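Local coordinates for protein polyketide biosynthesis cytochrome P450 PksS (Bacillus subtilis, PDB 4YZR) that acts as a haem-dependent cytochrome P450 monooxygenase in the biosynthesis of the antibiotic polyketide bacillaene, with dihydrobacillaene as its substrate, at residues Q128-D131 and E132-K135; G159-K162 and E163-S166; L200-D203 and R204-P208; K262-E265 and K266-Q270; A379-P382 and D383-Q386. All coordinates share one frame; numbering follows the deposited sequence.

Interaction 1: Q128-D131 and E132-K135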
# COMPACT_ATOMS: atom_id res chain seq x y z
N GLN A 128 -15.67 -13.31 11.76
CA GLN A 128 -16.97 -12.72 11.60
C GLN A 128 -17.29 -12.49 10.15
O GLN A 128 -18.42 -12.74 9.67
CB GLN A 128 -17.08 -11.37 12.33
CG GLN A 128 -18.33 -10.54 12.15
CD GLN A 128 -18.39 -9.67 10.88
OE1 GLN A 128 -17.60 -8.72 10.72
NE2 GLN A 128 -19.40 -9.91 10.03
N LEU A 129 -16.33 -12.01 9.36
CA LEU A 129 -16.60 -11.79 7.95
C LEU A 129 -16.82 -13.09 7.24
O LEU A 129 -17.74 -13.21 6.35
CB LEU A 129 -15.44 -11.02 7.25
CG LEU A 129 -15.27 -9.60 7.75
CD1 LEU A 129 -13.92 -9.07 7.30
CD2 LEU A 129 -16.40 -8.71 7.25
N LEU A 130 -16.07 -14.12 7.58
CA LEU A 130 -16.19 -15.46 6.99
C LEU A 130 -17.57 -16.04 7.39
O LEU A 130 -18.15 -16.77 6.52
CB LEU A 130 -15.06 -16.35 7.36
CG LEU A 130 -13.73 -15.88 6.70
CD1 LEU A 130 -12.59 -16.54 7.39
CD2 LEU A 130 -13.65 -16.13 5.21
N ASP A 131 -18.04 -15.78 8.60
CA ASP A 131 -19.41 -16.31 9.00
C ASP A 131 -20.40 -15.75 8.09
O ASP A 131 -21.37 -16.46 7.71
CB ASP A 131 -19.70 -15.91 10.44
CG ASP A 131 -18.87 -16.65 11.45
OD1 ASP A 131 -18.16 -17.65 11.19
OD2 ASP A 131 -18.90 -16.17 12.66
N GLU A 132 -20.39 -14.53 7.69
CA GLU A 132 -21.33 -13.96 6.78
C GLU A 132 -21.19 -14.56 5.44
O GLU A 132 -22.18 -14.89 4.78
CB GLU A 132 -21.26 -12.43 6.70
CG GLU A 132 -21.57 -11.77 8.01
CD GLU A 132 -22.99 -12.14 8.55
OE1 GLU A 132 -23.94 -12.13 7.73
OE2 GLU A 132 -23.10 -12.48 9.77
N MET A 133 -20.00 -14.78 4.96
CA MET A 133 -19.81 -15.36 3.64
C MET A 133 -20.30 -16.79 3.59
O MET A 133 -20.82 -17.22 2.50
CB MET A 133 -18.29 -15.39 3.32
CG MET A 133 -17.76 -14.01 3.01
SD MET A 133 -15.94 -13.95 3.08
CE MET A 133 -15.51 -14.89 1.79
N GLU A 134 -20.22 -17.51 4.66
CA GLU A 134 -20.64 -18.93 4.68
C GLU A 134 -22.16 -19.11 4.51
O GLU A 134 -22.61 -20.26 4.21
CB GLU A 134 -20.02 -19.66 5.89
CG GLU A 134 -20.18 -21.17 5.90
CD GLU A 134 -19.26 -21.79 6.93
OE1 GLU A 134 -19.03 -21.10 7.97
OE2 GLU A 134 -18.76 -22.93 6.67
N LYS A 135 -22.93 -18.07 4.58
CA LYS A 135 -24.39 -18.12 4.34
C LYS A 135 -24.67 -18.40 2.89
O LYS A 135 -25.77 -18.85 2.55
CB LYS A 135 -25.03 -16.86 4.76
CG LYS A 135 -24.93 -16.62 6.25
CD LYS A 135 -25.67 -15.38 6.72
CE LYS A 135 -25.61 -15.19 8.22
NZ LYS A 135 -26.17 -13.85 8.58
O HOH W 1 -20.81 -12.31 11.36

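Interaction 2: G159-K162 and E163-S166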
# COMPACT_ATOMS: atom_id res chain seq x y z
N GLY A 159 -9.61 3.87 17.10
CA GLY A 159 -10.70 4.12 18.02
C GLY A 159 -11.86 4.80 17.39
O GLY A 159 -12.51 5.64 18.05
N ILE A 160 -12.18 4.49 16.13
CA ILE A 160 -13.35 5.11 15.49
C ILE A 160 -14.58 4.34 16.03
O ILE A 160 -14.69 3.15 15.82
CB ILE A 160 -13.27 4.97 13.93
CG1 ILE A 160 -12.02 5.56 13.35
CG2 ILE A 160 -14.48 5.59 13.25
CD1 ILE A 160 -11.69 6.93 13.78
N PRO A 161 -15.51 5.07 16.73
CA PRO A 161 -16.65 4.35 17.29
C PRO A 161 -17.49 3.72 16.18
O PRO A 161 -17.58 4.29 15.06
CB PRO A 161 -17.43 5.44 17.92
CG PRO A 161 -16.70 6.70 17.91
CD PRO A 161 -15.47 6.48 17.04
N LYS A 162 -18.12 2.61 16.46
CA LYS A 162 -18.92 1.91 15.51
C LYS A 162 -19.99 2.81 14.86
O LYS A 162 -20.22 2.75 13.63
CB LYS A 162 -19.47 0.60 16.18
CG LYS A 162 -20.07 -0.49 15.32
CD LYS A 162 -19.12 -1.24 14.37
CE LYS A 162 -19.80 -1.59 13.02
NZ LYS A 162 -20.16 -0.35 12.24
N GLU A 163 -20.54 3.73 15.64
CA GLU A 163 -21.56 4.64 15.09
C GLU A 163 -21.07 5.63 14.09
O GLU A 163 -21.83 6.28 13.37
CB GLU A 163 -22.32 5.35 16.23
CG GLU A 163 -21.52 6.24 17.13
CD GLU A 163 -20.84 5.52 18.33
OE1 GLU A 163 -20.69 4.26 18.39
OE2 GLU A 163 -20.41 6.27 19.26
N ASP A 164 -19.75 5.76 13.99
CA ASP A 164 -19.10 6.69 13.08
C ASP A 164 -18.47 6.02 11.78
O ASP A 164 -18.04 6.74 10.93
CB ASP A 164 -18.00 7.41 13.82
CG ASP A 164 -18.44 8.37 14.91
OD1 ASP A 164 -19.64 8.62 14.97
OD2 ASP A 164 -17.53 8.92 15.51
N ARG A 165 -18.55 4.73 11.80
CA ARG A 165 -17.83 3.98 10.74
C ARG A 165 -18.41 4.15 9.35
O ARG A 165 -17.64 4.26 8.39
CB ARG A 165 -17.59 2.59 11.13
CG ARG A 165 -16.52 2.54 12.25
CD ARG A 165 -16.34 1.16 12.74
NE ARG A 165 -15.63 1.10 14.01
CZ ARG A 165 -15.24 0.01 14.61
NH1 ARG A 165 -15.59 -1.19 14.20
NH2 ARG A 165 -14.61 0.20 15.75
N SER A 166 -19.74 4.17 9.22
CA SER A 166 -20.29 4.35 7.90
C SER A 166 -19.90 5.65 7.31
O SER A 166 -19.50 5.75 6.11
CB SER A 166 -21.83 4.24 7.93
OG SER A 166 -22.22 2.94 8.19
O HOH W 2 -21.66 3.70 11.43

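Interaction 3: L200-D203 and R204-P208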
# COMPACT_ATOMS: atom_id res chain seq x y z
N LEU A 200 -11.51 14.23 17.70
CA LEU A 200 -10.99 13.09 18.46
C LEU A 200 -9.70 13.49 19.15
O LEU A 200 -9.45 13.07 20.26
CB LEU A 200 -10.71 11.90 17.51
CG LEU A 200 -11.94 11.36 16.82
CD1 LEU A 200 -11.60 10.07 16.05
CD2 LEU A 200 -13.13 11.12 17.71
N ILE A 201 -8.83 14.24 18.48
CA ILE A 201 -7.54 14.63 19.05
C ILE A 201 -7.81 15.51 20.30
O ILE A 201 -7.25 15.27 21.36
CB ILE A 201 -6.75 15.42 18.05
CG1 ILE A 201 -6.14 14.51 16.98
CG2 ILE A 201 -5.61 16.22 18.71
CD1 ILE A 201 -5.72 15.16 15.77
N HIS A 202 -8.72 16.44 20.15
CA HIS A 202 -9.04 17.32 21.33
C HIS A 202 -9.51 16.51 22.49
O HIS A 202 -9.02 16.67 23.62
CB HIS A 202 -10.06 18.30 20.90
CG HIS A 202 -10.54 19.19 22.02
ND1 HIS A 202 -11.71 18.93 22.71
CD2 HIS A 202 -10.01 20.30 22.55
CE1 HIS A 202 -11.88 19.87 23.63
NE2 HIS A 202 -10.85 20.70 23.57
N ASP A 203 -10.42 15.57 22.25
CA ASP A 203 -11.00 14.82 23.28
C ASP A 203 -10.01 13.95 23.93
O ASP A 203 -10.01 13.82 25.16
CB ASP A 203 -12.20 14.01 22.76
CG ASP A 203 -13.35 14.88 22.31
OD1 ASP A 203 -13.37 16.15 22.48
OD2 ASP A 203 -14.25 14.24 21.75
N ARG A 204 -9.09 13.33 23.14
CA ARG A 204 -8.16 12.38 23.71
C ARG A 204 -6.90 12.97 24.35
O ARG A 204 -6.25 12.30 25.09
CB ARG A 204 -7.79 11.29 22.64
CG ARG A 204 -9.07 10.55 22.31
CD ARG A 204 -9.01 9.66 21.05
NE ARG A 204 -10.34 9.12 20.76
CZ ARG A 204 -10.60 8.16 19.88
NH1 ARG A 204 -9.61 7.69 19.07
NH2 ARG A 204 -11.83 7.86 19.60
N ARG A 205 -6.61 14.19 24.01
CA ARG A 205 -5.55 14.90 24.70
C ARG A 205 -5.98 15.06 26.17
O ARG A 205 -5.16 14.89 27.08
CB ARG A 205 -5.28 16.24 24.06
CG ARG A 205 -3.94 16.86 24.52
CD ARG A 205 -3.63 18.15 23.81
NE ARG A 205 -3.13 18.04 22.42
CZ ARG A 205 -3.78 18.43 21.32
NH1 ARG A 205 -5.05 18.83 21.40
NH2 ARG A 205 -3.19 18.38 20.13
N ILE A 206 -7.25 15.37 26.36
CA ILE A 206 -7.83 15.58 27.70
C ILE A 206 -8.08 14.27 28.40
O ILE A 206 -7.71 14.13 29.55
CB ILE A 206 -9.12 16.42 27.61
CG1 ILE A 206 -8.76 17.82 27.11
CG2 ILE A 206 -9.79 16.52 28.99
CD1 ILE A 206 -9.92 18.66 26.64
N LYS A 207 -8.69 13.29 27.72
CA LYS A 207 -9.02 11.96 28.25
C LYS A 207 -8.50 10.88 27.28
O LYS A 207 -9.24 10.41 26.42
CB LYS A 207 -10.54 11.76 28.55
CG LYS A 207 -11.57 12.28 27.55
CD LYS A 207 -12.94 11.59 27.75
CE LYS A 207 -13.90 11.54 26.52
NZ LYS A 207 -14.00 12.77 25.67
N PRO A 208 -7.29 10.44 27.48
CA PRO A 208 -6.79 9.41 26.55
C PRO A 208 -7.40 8.04 26.67
O PRO A 208 -7.71 7.57 27.77
CB PRO A 208 -5.28 9.36 26.86
CG PRO A 208 -5.17 9.86 28.25
CD PRO A 208 -6.22 10.90 28.39

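Interaction 4: K262-E265 and K266-Q270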
# COMPACT_ATOMS: atom_id res chain seq x y z
N LYS A 262 -1.64 -25.29 -7.43
CA LYS A 262 -0.66 -26.09 -6.78
C LYS A 262 -0.02 -25.38 -5.61
O LYS A 262 0.28 -25.98 -4.61
CB LYS A 262 0.41 -26.60 -7.76
CG LYS A 262 -0.18 -27.73 -8.61
CD LYS A 262 0.92 -28.46 -9.35
CE LYS A 262 1.29 -27.67 -10.58
NZ LYS A 262 2.35 -28.32 -11.40
N GLU A 263 0.16 -24.06 -5.71
CA GLU A 263 0.70 -23.32 -4.58
C GLU A 263 -0.37 -23.09 -3.52
O GLU A 263 -0.06 -23.21 -2.32
CB GLU A 263 1.23 -21.96 -5.06
CG GLU A 263 2.39 -22.06 -6.07
CD GLU A 263 3.58 -22.76 -5.44
OE1 GLU A 263 4.22 -22.29 -4.49
OE2 GLU A 263 3.85 -23.91 -5.92
N CYS A 264 -1.60 -22.88 -3.93
CA CYS A 264 -2.72 -22.75 -2.96
C CYS A 264 -2.85 -24.02 -2.09
O CYS A 264 -2.96 -23.99 -0.91
CB CYS A 264 -3.96 -22.56 -3.72
SG CYS A 264 -5.31 -22.11 -2.60
N GLU A 265 -2.76 -25.15 -2.78
CA GLU A 265 -2.84 -26.47 -2.05
C GLU A 265 -1.72 -26.69 -1.09
O GLU A 265 -1.97 -27.11 0.04
CB GLU A 265 -2.86 -27.58 -3.08
CG GLU A 265 -3.22 -28.96 -2.53
CD GLU A 265 -4.58 -28.99 -1.87
OE1 GLU A 265 -5.54 -28.47 -2.48
OE2 GLU A 265 -4.66 -29.50 -0.74
N LYS A 266 -0.49 -26.25 -1.42
CA LYS A 266 0.60 -26.34 -0.47
C LYS A 266 0.29 -25.62 0.81
O LYS A 266 0.57 -26.06 1.89
CB LYS A 266 1.91 -25.81 -1.06
CG LYS A 266 2.45 -26.67 -2.22
CD LYS A 266 3.79 -26.11 -2.72
CE LYS A 266 4.36 -26.78 -3.94
NZ LYS A 266 5.36 -25.98 -4.69
N LEU A 267 -0.20 -24.39 0.61
CA LEU A 267 -0.43 -23.58 1.79
C LEU A 267 -1.62 -24.08 2.66
O LEU A 267 -1.60 -24.02 3.85
CB LEU A 267 -0.76 -22.12 1.29
CG LEU A 267 -1.02 -21.08 2.41
CD1 LEU A 267 0.08 -21.00 3.42
CD2 LEU A 267 -1.30 -19.67 1.77
N LYS A 268 -2.63 -24.52 1.99
CA LYS A 268 -3.79 -25.09 2.65
C LYS A 268 -3.41 -26.32 3.50
O LYS A 268 -3.81 -26.40 4.65
CB LYS A 268 -4.79 -25.46 1.61
CG LYS A 268 -6.10 -26.00 2.09
CD LYS A 268 -6.93 -26.30 0.82
CE LYS A 268 -7.33 -25.03 0.10
NZ LYS A 268 -7.86 -25.41 -1.22
N GLN A 269 -2.54 -27.15 2.97
CA GLN A 269 -2.09 -28.37 3.70
C GLN A 269 -1.10 -28.09 4.76
O GLN A 269 -1.08 -28.74 5.80
CB GLN A 269 -1.47 -29.34 2.72
CG GLN A 269 -2.51 -29.89 1.75
CD GLN A 269 -2.00 -31.06 0.91
OE1 GLN A 269 -1.29 -31.96 1.41
NE2 GLN A 269 -2.39 -31.09 -0.35
N GLN A 270 -0.28 -27.02 4.56
CA GLN A 270 0.74 -26.69 5.53
C GLN A 270 0.69 -25.19 5.81
O GLN A 270 1.48 -24.41 5.24
CB GLN A 270 2.18 -27.05 5.05
CG GLN A 270 3.30 -26.84 6.12
CD GLN A 270 2.91 -27.18 7.54
OE1 GLN A 270 2.31 -26.43 8.27
NE2 GLN A 270 3.18 -28.44 7.92
O HOH W 3 6.34 -23.53 -3.26

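Interaction 5: A379-P382 and D383-Q386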
# COMPACT_ATOMS: atom_id res chain seq x y z
N ALA A 379 -14.40 -17.49 -10.03
CA ALA A 379 -15.69 -17.57 -10.76
C ALA A 379 -15.73 -16.39 -11.72
O ALA A 379 -16.77 -15.81 -11.96
CB ALA A 379 -16.83 -17.48 -9.79
N VAL A 380 -14.59 -16.03 -12.31
CA VAL A 380 -14.47 -14.95 -13.35
C VAL A 380 -13.37 -15.40 -14.27
O VAL A 380 -12.36 -15.94 -13.84
CB VAL A 380 -14.12 -13.59 -12.70
CG1 VAL A 380 -12.87 -13.65 -11.85
CG2 VAL A 380 -14.03 -12.49 -13.73
N ALA A 381 -13.63 -15.32 -15.58
CA ALA A 381 -12.61 -15.64 -16.56
C ALA A 381 -11.49 -14.58 -16.57
O ALA A 381 -11.75 -13.41 -16.35
CB ALA A 381 -13.23 -15.73 -17.95
N PRO A 382 -10.28 -14.98 -16.95
CA PRO A 382 -9.15 -14.01 -16.98
C PRO A 382 -9.39 -12.69 -17.72
O PRO A 382 -9.03 -11.62 -17.23
CB PRO A 382 -8.05 -14.83 -17.72
CG PRO A 382 -8.33 -16.20 -17.29
CD PRO A 382 -9.81 -16.37 -17.23
N ASP A 383 -10.01 -12.74 -18.90
CA ASP A 383 -10.29 -11.52 -19.64
C ASP A 383 -11.34 -10.65 -19.03
O ASP A 383 -11.39 -9.51 -19.43
CB ASP A 383 -10.78 -11.84 -21.06
CG ASP A 383 -9.70 -12.55 -21.92
OD1 ASP A 383 -8.49 -12.56 -21.56
OD2 ASP A 383 -10.08 -13.10 -22.97
N ASP A 384 -12.14 -11.12 -18.03
CA ASP A 384 -13.22 -10.41 -17.44
C ASP A 384 -12.88 -9.79 -16.04
O ASP A 384 -13.72 -9.17 -15.42
CB ASP A 384 -14.43 -11.31 -17.32
CG ASP A 384 -14.95 -11.70 -18.71
OD1 ASP A 384 -14.79 -10.85 -19.64
OD2 ASP A 384 -15.50 -12.82 -18.82
N ILE A 385 -11.66 -10.10 -15.61
CA ILE A 385 -11.22 -9.62 -14.28
C ILE A 385 -11.19 -8.11 -14.37
O ILE A 385 -10.66 -7.55 -15.35
CB ILE A 385 -9.87 -10.18 -13.91
CG1 ILE A 385 -10.00 -11.69 -13.60
CG2 ILE A 385 -9.30 -9.44 -12.65
CD1 ILE A 385 -8.79 -12.50 -13.30
N GLN A 386 -11.73 -7.44 -13.39
CA GLN A 386 -11.92 -5.99 -13.39
C GLN A 386 -10.94 -5.37 -12.38
O GLN A 386 -11.07 -5.53 -11.17
CB GLN A 386 -13.31 -5.57 -13.04
CG GLN A 386 -14.43 -6.21 -13.93
CD GLN A 386 -14.22 -5.87 -15.37
OE1 GLN A 386 -14.14 -6.75 -16.22
NE2 GLN A 386 -14.02 -4.60 -15.66
O HOH W 4 -16.11 -14.24 -16.54
O HOH W 5 -9.00 -8.64 -17.31

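Interaction 1: Q128-D131 and E132-K135
Met-133 reaches back along the last turn of helix 119-133 to meet Leu-130 and the carbonyl of Leu-129. Its CB rests against Leu-130 O, and CG lies 3.4 Å from Leu-129 O, the same oxygen that accepts the backbone N of Met-133 at 3.1 Å. With CG anti to its own carbonyl carbon (chi1 -74°), the chain runs back toward the preceding turn, where Met-133 SD lies 3.8 Å from Leu-130 CD2. A bend at the last torsion brings Met-133 CE to 4.1 Å from Leu-130 CD2, so sulfur and terminal methyl both border one leucine branch. On the solvent side, Gln-128 and Glu-132 are one turn apart. Gln-128 NE2 lies 3.5 Å from Glu-132 CG, with the amide and carboxylate planes 35° apart. A water joins the two, accepting from Gln-128 NE2 and donating to Glu-132 OE2 at 2.8 Å. The other carboxylate oxygen, Glu-132 OE1, takes Lys-135 NZ on its syn side in a 2.9 Å salt bridge, so each oxygen of Glu-132 has a partner. Asp-131 and Glu-134, both acidic, share Arg-372 through salt bridges, which should offset their mutual repulsion. The buried flank of this helix end, Leu-130 and Met-133, packs between helix 141-146, at Phe-145, and helix 355-372, at Leu-369, while Leu-129 leans on the start of helix 148-158.

Interaction 2: G159-K162 and E163-S166
A tight turn leads into helix 165-175 just after the Schellman motif that closes helix 148-158 at Gly-159, and across it Arg-165 folds back onto the carbonyl of Ile-160. The guanidinium grips this one oxygen side-on: Arg-165 NE donates to Ile-160 O at 2.9 Å and NH2 to the same Ile-160 O at 3.0 Å. The acceptor lies in the guanidinium plane, and the two bonds together limit rotation of the group about its chain. Extended from CG to NE, the arginine passes Ile-160 CG2, which sits 3.8 Å from Arg-165 CG, and one face of its guanidinium is covered by Lys-162 CA. The backbone turns by two bonds, Asp-164 N to Pro-161 O at 2.8 Å and Arg-165 N to Lys-162 O at 3.2 Å. Two acidic side chains border the proline ring at different carbons. Asp-164 OD2 approaches Pro-161 CG at 3.4 Å and is also hydrogen-bonded to Tyr-196 of helix 183-206. Glu-163 has CG between its backbone N and carbonyl carbon (chi1 63°), and this torsion together with a bend at the second curls the chain back until Glu-163 OE2 lies 3.4 Å from Pro-161 CB. One water stitches the first helical turn to the loop, donating to Lys-162 O at 2.8 Å and accepting from Ser-166 N.

Interaction 3: L200-D203 and R204-P208
Ile-206 lays its CD1 methyl over one face of the His-202 ring, one turn back in helix 183-206, and this CH-pi contact leads the apolar part of the arrangement. Ile-206 CD1 is 4.1 Å from the centroid of the His-202 ring and 26° off its normal, the two side chains running side by side in the same direction. Leu-200 likewise lies alongside Arg-204: Leu-200 CD2 is 4.0 Å from Arg-204 NH2 and covers one face of the guanidinium. A bend at the third torsion of Arg-205 (chi3 -77°) brings its NH2 to 3.5 Å from Ile-201 CG2.

Among the polar contacts, His-202 ND1 donates to Asp-203 OD1 at 3.2 Å, close to straight (167°) and near the ring plane, arriving on the anti side of the carboxylate. This bond should restrain the rotation of the ring whose face receives Ile-206. Asp-203 OD2 has its salt bridge with Lys-199, while Lys-207 NZ stays 4.2 Å from Asp-203 OD2, too far for a salt bridge. The arginines reach outward: Arg-204 to Asp-211 and to the carbonyls of Met-158 and Gly-159, Arg-205 to Glu-228.

Backbone bonds carry the helix to its finish, Arg-204 N to Leu-200 O and Arg-205 N to Ile-201 O, then Lys-207 N to Asp-203 O at 2.9 Å. Lys-207 is the first residue to leave helical angles, and the whole is the C-terminal turn of an amphipathic helix, with Leu-200 and Ile-201 buried against helices 212-218 and 228-259.

Interaction 4: K262-E265 and K266-Q270
Glu-263 and Lys-266 form a salt bridge one turn apart on helix 261-269, with Lys-266 NZ 2.8 Å from Glu-263 OE2 and using the syn lone pair of that oxygen. The two chains run side by side in the same direction. Lys-266 is extended beyond CG, whereas Glu-263 bends at its second torsion (chi2 -61°), and this bend swings the carboxylate round toward the ammonium. A water closes the pair into a ring, donating to Glu-263 OE1 at 2.7 Å and accepting from Lys-266 NZ. A second polar link lies farther round the helix: Gln-269 NE2 donates to Glu-265 OE2 at 2.8 Å. It meets that oxygen on the anti side, with carboxylate and amide planes 59° apart. The other oxygen, Glu-265 OE1, lies 4.0 Å from Lys-268 NZ, beyond a salt bridge, though the opposite charges may still attract.

Beneath these side chains, the helical backbone sets their spacing. Lys-266 N and Leu-267 N bond to the carbonyls of Lys-262 and Glu-263, and Gln-269 N reaches Glu-265 O at 3.0 Å. Gln-269 CG also lies 3.3 Å from Glu-265 O, so Glu-265 meets this glutamine through both backbone and side chain.

Outside partners then tie the helix down. Glu-263 OE1 also accepts from the backbone N of Ile-335, and Lys-268 NZ donates to the carbonyl of Pro-374. The buried flank, Cys-264 and Leu-267, rests on Leu-370 of helix 355-372, while Ile-335, in a loop, packs against Lys-266 and Leu-267.

Interaction 5: A379-P382 and D383-Q386
Asp-383 and Asp-384 follow Pro-382 through a short 3-10 turn, in which the chain folds back over Val-380 and Ala-381. Asp-383 is the middle of this turn, between Pro-382 and Asp-384. Asp-384 closes it: its backbone N donates to Ala-381 O at 2.9 Å. Asp-384 CB comes to 3.8 Å from Val-380 CG2, and Asp-384 OD2 accepts at 2.8 Å from a water that in turn accepts from Ala-381 N. The carboxylate is thus linked back to the backbone of Ala-381 ahead of the turn, skirting the Ala-381 methyl on the way. Ile-385 continues with a weak bond, N to Pro-382 O at 3.4 Å, and then leaves helical angles. Ile-385 CG1, anti to the carbonyl carbon (chi1 -71°), reaches Val-380 CG1 at 3.9 Å, the two side chains crossing at about a right angle. At Gln-386 the chain pairs through its backbone with Glu-397, just as Ala-379 does with Pro-400. With one firm and one weak backbone bond across it, this surface turn probably depends on the water bridge and on Val-380 packing against Ile-385 to keep its shape.

Overall arrangement
All five contacts are local, and they come in series along the chain of one cytochrome P450 fold. Interactions 2 and 3, their centres about 16 Å apart, touch where the end of helix 183-206 meets the loop after helix 148-158, with Leu-200 packing on Ile-160. Interactions 1 and 4, with centres about 22 Å apart, do not touch but both lean on helix 355-372, through Leu-369 and Leu-370 respectively. Interaction 5, in the loop between strands 377-378 and 400-402, lies on the opposite side of the chain's centre from interaction 3, about 47 Å away between centres. Together they shape helix ends and turns toward the periphery, away from Cys-352, the probable axial ligand of the haem iron.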